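Local coordinates for protein chitinase (PDB 4TXG) that probably hydrolyses the glycosidic bonds of chitin through a family 18 glycoside hydrolase domain and is likely to bind the polysaccharide as well, at residues 175-180 with 235-240; 164-168 with 213-217. All blocks are in the same frame, centred on the assembly; numbering follows the deposited sequence.

Contact 1. Residues 175-180 with 235-240. With CS (cesium ion), chain N; CS (cesium ion), chain E.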
loop_
_atom_site.group_PDB
_atom_site.type_symbol
_atom_site.label_atom_id
_atom_site.label_comp_id
_atom_site.label_asym_id
_atom_site.label_seq_id
_atom_site.Cartn_x
_atom_site.Cartn_y
_atom_site.Cartn_z
ATOM N N ALA A 175 18.046 -7.226 12.955
ATOM C CA ALA A 175 18.235 -7.391 11.514
ATOM C C ALA A 175 18.836 -8.766 11.221
ATOM O O ALA A 175 18.649 -9.331 10.142
ATOM C CB ALA A 175 19.118 -6.267 10.957
ATOM N N SER A 176 19.529 -9.319 12.210
ATOM C CA SER A 176 20.111 -10.647 12.085
ATOM C C SER A 176 19.077 -11.772 12.177
ATOM O O SER A 176 19.393 -12.916 11.869
ATOM C CB SER A 176 21.189 -10.842 13.159
ATOM O OG SER A 176 20.683 -10.532 14.445
ATOM N N ASP A 177 17.848 -11.450 12.594
ATOM C CA ASP A 177 16.767 -12.438 12.699
ATOM C C ASP A 177 15.922 -12.541 11.430
ATOM O O ASP A 177 15.073 -13.432 11.301
ATOM C CB ASP A 177 15.850 -12.094 13.881
ATOM C CG ASP A 177 16.578 -12.149 15.212
ATOM O OD1 ASP A 177 17.322 -13.123 15.426
ATOM O OD2 ASP A 177 16.426 -11.216 16.032
ATOM N N ILE A 178 16.145 -11.609 10.510
ATOM C CA ILE A 178 15.432 -11.569 9.239
ATOM C C ILE A 178 15.762 -12.794 8.384
ATOM O O ILE A 178 16.923 -13.210 8.329
ATOM C CB ILE A 178 15.796 -10.275 8.468
ATOM C CG1 ILE A 178 15.276 -9.033 9.202
ATOM C CG2 ILE A 178 15.264 -10.305 7.034
ATOM C CD1 ILE A 178 15.743 -7.720 8.570
ATOM N N PRO A 179 14.749 -13.393 7.733
ATOM C CA PRO A 179 15.006 -14.484 6.783
ATOM C C PRO A 179 15.520 -13.961 5.439
ATOM O O PRO A 179 14.802 -13.961 4.438
ATOM C CB PRO A 179 13.631 -15.143 6.628
ATOM C CG PRO A 179 12.665 -14.015 6.851
ATOM C CD PRO A 179 13.302 -13.169 7.937
ATOM N N TRP A 180 16.769 -13.513 5.429
ATOM C CA TRP A 180 17.361 -12.901 4.249
ATOM C C TRP A 180 17.296 -13.766 2.988
ATOM O O TRP A 180 17.171 -13.239 1.881
ATOM C CB TRP A 180 18.818 -12.543 4.538
ATOM C CG TRP A 180 18.971 -11.364 5.454
ATOM C CD1 TRP A 180 19.001 -11.379 6.820
ATOM C CD2 TRP A 180 19.125 -9.996 5.062
ATOM N NE1 TRP A 180 19.168 -10.102 7.301
ATOM C CE2 TRP A 180 19.238 -9.235 6.244
ATOM C CE3 TRP A 180 19.177 -9.343 3.830
ATOM C CZ2 TRP A 180 19.394 -7.846 6.227
ATOM C CZ3 TRP A 180 19.348 -7.963 3.816
ATOM C CH2 TRP A 180 19.450 -7.233 5.010
ATOM N N LEU A 235 23.981 -3.660 10.777
ATOM C CA LEU A 235 23.639 -5.042 10.457
ATOM C C LEU A 235 23.009 -5.163 9.060
ATOM O O LEU A 235 23.328 -6.093 8.323
ATOM C CB LEU A 235 22.703 -5.623 11.529
ATOM C CG LEU A 235 23.391 -5.844 12.887
ATOM C CD1 LEU A 235 22.441 -6.413 13.936
ATOM C CD2 LEU A 235 24.598 -6.769 12.712
ATOM N N LEU A 236 22.140 -4.227 8.681
ATOM C CA LEU A 236 21.553 -4.278 7.334
ATOM C C LEU A 236 22.646 -4.246 6.268
ATOM O O LEU A 236 22.635 -5.038 5.321
ATOM C CB LEU A 236 20.566 -3.121 7.114
ATOM C CG LEU A 236 19.262 -3.171 7.914
ATOM C CD1 LEU A 236 18.450 -1.906 7.625
ATOM C CD2 LEU A 236 18.453 -4.407 7.577
ATOM N N THR A 237 23.613 -3.352 6.442
ATOM C CA THR A 237 24.700 -3.229 5.470
ATOM C C THR A 237 25.504 -4.518 5.381
ATOM O O THR A 237 25.852 -4.985 4.288
ATOM C CB THR A 237 25.620 -2.056 5.835
ATOM O OG1 THR A 237 24.857 -0.841 5.791
ATOM C CG2 THR A 237 26.783 -1.948 4.843
ATOM N N GLN A 238 25.786 -5.104 6.539
ATOM C CA GLN A 238 26.536 -6.361 6.583
ATOM C C GLN A 238 25.831 -7.529 5.896
ATOM O O GLN A 238 26.441 -8.279 5.133
ATOM C CB GLN A 238 26.811 -6.745 8.024
ATOM C CG GLN A 238 27.905 -5.954 8.681
ATOM C CD GLN A 238 28.240 -6.544 10.020
ATOM O OE1 GLN A 238 29.002 -7.502 10.103
ATOM N NE2 GLN A 238 27.639 -6.006 11.079
ATOM N N TYR A 239 24.552 -7.709 6.197
ATOM C CA TYR A 239 23.838 -8.864 5.663
ATOM C C TYR A 239 23.598 -8.723 4.168
ATOM O O TYR A 239 23.562 -9.722 3.454
ATOM C CB TYR A 239 22.523 -9.089 6.413
ATOM C CG TYR A 239 22.734 -9.881 7.678
ATOM C CD1 TYR A 239 23.106 -9.255 8.855
ATOM C CD2 TYR A 239 22.604 -11.265 7.684
ATOM C CE1 TYR A 239 23.333 -9.987 10.013
ATOM C CE2 TYR A 239 22.826 -12.003 8.835
ATOM C CZ TYR A 239 23.191 -11.359 9.996
ATOM O OH TYR A 239 23.417 -12.094 11.144
ATOM N N LYS A 240 23.463 -7.493 3.683
ATOM C CA LYS A 240 23.298 -7.294 2.248
ATOM C C LYS A 240 24.508 -7.789 1.463
ATOM O O LYS A 240 24.374 -8.165 0.302
ATOM C CB LYS A 240 23.026 -5.822 1.925
ATOM C CG LYS A 240 21.619 -5.401 2.287
ATOM C CD LYS A 240 21.054 -4.402 1.299
ATOM C CE LYS A 240 21.745 -3.078 1.384
ATOM N NZ LYS A 240 21.131 -2.104 0.426
HETATM CS CS CS N . 18.765 -15.439 9.892
HETATM CS CS CS E . 31.203 -8.288 11.910
HETATM O O HOH W 1 21.478 -14.939 11.370
HETATM O O HOH W 2 20.866 -14.995 7.848
#

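Contact 2. Residues 164-168 with 213-217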
loop_
_atom_site.group_PDB
_atom_site.type_symbol
_atom_site.label_atom_id
_atom_site.label_comp_id
_atom_site.label_asym_id
_atom_site.label_seq_id
_atom_site.Cartn_x
_atom_site.Cartn_y
_atom_site.Cartn_z
ATOM N N ARG A 164 11.893 -3.052 18.238
ATOM C CA ARG A 164 11.993 -4.308 18.986
ATOM C C ARG A 164 13.459 -4.649 19.285
ATOM O O ARG A 164 13.990 -5.680 18.868
ATOM C CB ARG A 164 11.291 -5.436 18.228
ATOM C CG ARG A 164 9.844 -5.048 17.876
ATOM C CD ARG A 164 8.977 -6.225 17.436
ATOM N NE ARG A 164 7.661 -5.737 17.034
ATOM C CZ ARG A 164 6.679 -5.467 17.885
ATOM N NH1 ARG A 164 6.855 -5.673 19.184
ATOM N NH2 ARG A 164 5.517 -4.998 17.437
ATOM N N THR A 165 14.094 -3.760 20.041
ATOM C CA THR A 165 15.521 -3.827 20.305
ATOM C C THR A 165 15.836 -4.746 21.469
ATOM O O THR A 165 16.988 -5.115 21.678
ATOM C CB THR A 165 16.088 -2.446 20.628
ATOM O OG1 THR A 165 15.531 -1.994 21.871
ATOM C CG2 THR A 165 15.731 -1.465 19.528
ATOM N N GLY A 166 14.803 -5.089 22.233
ATOM C CA GLY A 166 14.969 -5.922 23.410
ATOM C C GLY A 166 15.589 -5.238 24.618
ATOM O O GLY A 166 15.813 -5.885 25.640
ATOM N N LYS A 167 15.859 -3.939 24.530
ATOM C CA LYS A 167 16.586 -3.267 25.615
ATOM C C LYS A 167 15.752 -3.143 26.895
ATOM O O LYS A 167 16.303 -3.000 27.991
ATOM C CB LYS A 167 17.064 -1.883 25.167
ATOM C CG LYS A 167 18.099 -1.905 24.045
ATOM C CD LYS A 167 19.381 -2.600 24.482
ATOM C CE LYS A 167 20.432 -2.589 23.372
ATOM N NZ LYS A 167 21.718 -3.196 23.830
ATOM N N ASP A 168 14.428 -3.206 26.764
ATOM C CA ASP A 168 13.554 -3.133 27.935
ATOM C C ASP A 168 13.224 -4.524 28.475
ATOM O O ASP A 168 12.461 -4.665 29.429
ATOM C CB ASP A 168 12.263 -2.372 27.604
ATOM C CG ASP A 168 11.425 -3.063 26.534
ATOM O OD1 ASP A 168 11.893 -4.065 25.949
ATOM O OD2 ASP A 168 10.298 -2.591 26.265
ATOM N N MET A 213 23.445 1.826 18.432
ATOM C CA MET A 213 23.026 0.799 19.365
ATOM C C MET A 213 23.802 -0.464 19.041
ATOM O O MET A 213 24.178 -0.689 17.894
ATOM C CB MET A 213 21.502 0.579 19.273
ATOM C CG MET A 213 20.962 -0.484 20.218
ATOM S SD MET A 213 19.157 -0.488 20.247
ATOM C CE MET A 213 18.792 1.032 21.134
ATOM N N SER A 214 24.067 -1.282 20.052
ATOM C CA SER A 214 24.732 -2.553 19.802
ATOM C C SER A 214 24.117 -3.614 20.699
ATOM O O SER A 214 23.391 -3.296 21.645
ATOM C CB SER A 214 26.246 -2.443 20.028
ATOM O OG SER A 214 26.545 -2.212 21.390
ATOM N N TRP A 215 24.400 -4.871 20.386
ATOM C CA TRP A 215 23.807 -5.998 21.089
ATOM C C TRP A 215 24.891 -6.998 21.479
ATOM O O TRP A 215 25.019 -8.056 20.860
ATOM C CB TRP A 215 22.733 -6.664 20.216
ATOM C CG TRP A 215 21.540 -5.778 19.970
ATOM C CD1 TRP A 215 20.427 -5.672 20.752
ATOM C CD2 TRP A 215 21.354 -4.860 18.883
ATOM N NE1 TRP A 215 19.558 -4.759 20.217
ATOM C CE2 TRP A 215 20.102 -4.247 19.068
ATOM C CE3 TRP A 215 22.122 -4.506 17.766
ATOM C CZ2 TRP A 215 19.594 -3.294 18.180
ATOM C CZ3 TRP A 215 21.611 -3.557 16.876
ATOM C CH2 TRP A 215 20.366 -2.960 17.094
ATOM N N PRO A 216 25.680 -6.654 22.511
ATOM C CA PRO A 216 26.805 -7.474 22.966
ATOM C C PRO A 216 26.351 -8.881 23.286
ATOM O O PRO A 216 25.335 -9.039 23.960
ATOM C CB PRO A 216 27.281 -6.758 24.235
ATOM C CG PRO A 216 26.777 -5.372 24.103
ATOM C CD PRO A 216 25.484 -5.472 23.365
ATOM N N GLY A 217 27.072 -9.880 22.787
ATOM C CA GLY A 217 26.794 -11.259 23.136
ATOM C C GLY A 217 25.705 -11.926 22.321
ATOM O O GLY A 217 25.485 -13.128 22.450
#

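Contact 1. Residues 175-180 with 235-240
Tyr239 lies across one face of the Trp180 indole. Tyr239 CB sits over the six-membered ring of Trp180, 3.5 Å from its centroid, in a CH-pi contact, while the phenol ring makes an offset stack with the five-membered ring, the planes only 13° apart. With CG anti to the carbonyl carbon (chi1 -84°), the phenol is carried on past the indole to Ser176, whose CB lies 3.3 Å from Tyr239 OH. That hydroxyl is hydrogen-bonded to Gly220 O, which ties down the far end of the ring. The indole is itself fixed in rotation: Trp180 NE1 donates to Ala175 O, nearly in the ring plane (3.0 Å, 160° at the hydrogen), and Ile178 CG2 lies over the rim of the opposite face. In the TIM-barrel domain of this family 18 enzyme, the contact sets the loop between strands 155-161 and 185-193 against helix 231-242. Leu236 reaches the indole edge with one branch, CD2 standing 3.8 Å from Trp180 CZ2 and 3.9 Å from Ala175 CB. Lys240 brushes Trp180 CZ3 with its CG, then bends away to a salt bridge with Asp307. A cesium ion is held on the loop by Ser176 O and Ile178 O, with two waters.

Contact 2. Residues 164-168 with 213-217
Trp215 directs its indole N-H at the backbone of the other loop, NE1 donating to Thr165 O over 3.0 Å. The carbonyl receives it on a lone pair and in its own plane, and the oxygen lies close to the plane of the indole, so the bond holds the ring edge against the loop. Beside it is the closely packed part of the contact. Thr165 presents its methyl to the sulfur of Met213, CG2 to SD 3.6 Å, the two side chains crossing at about a right angle. Met213 is extended as far as the sulfur (chi1 -180°), which lays its CG over one face of Trp215 and delivers SD to the threonine. Both segments belong to long connections of the family 18 TIM-barrel domain: residues 164-168 follow strand 155-161, and the loop residues 213-217 precede helix 231-242. Farther inward, Trp215 is packed by Leu174, Met223 and His232. On the solvent side the contact rests on one long, exposed side chain. Lys167, bent at chi2 (-63°) and extended beyond, runs past Met213 in the opposite direction, its CE 3.8 Å from Met213 CG. Lys167 NZ donates to Ser214 O at 2.8 Å, nearly in line with the carbonyl. Lys167 NZ also stands 4.6 Å from the centroid of the Trp215 five-membered ring, off-centre, in a cation-pi contact. Pro216, also exposed, only skirts the lysine's end.

Overall arrangement
Both contacts draw on the same long connection between strands 155-161 and 185-193, but at different depths. Contact 1 is largely buried and sets the later part of that loop against a regular element, helix 231-242; contact 2 lies at the surface, where the earlier part meets another irregular segment. The chemistry follows: apolar and aromatic surfaces carry contact 1, its indole N-H being satisfied within its own loop, whereas in contact 2 the indole N-H and a lysine both bond backbone carbonyls across the interface. The two sites are continuous, since Leu235 CD1 packs against Trp215 CZ3 at 4.2 Å, with the contact centres about 15 Å apart.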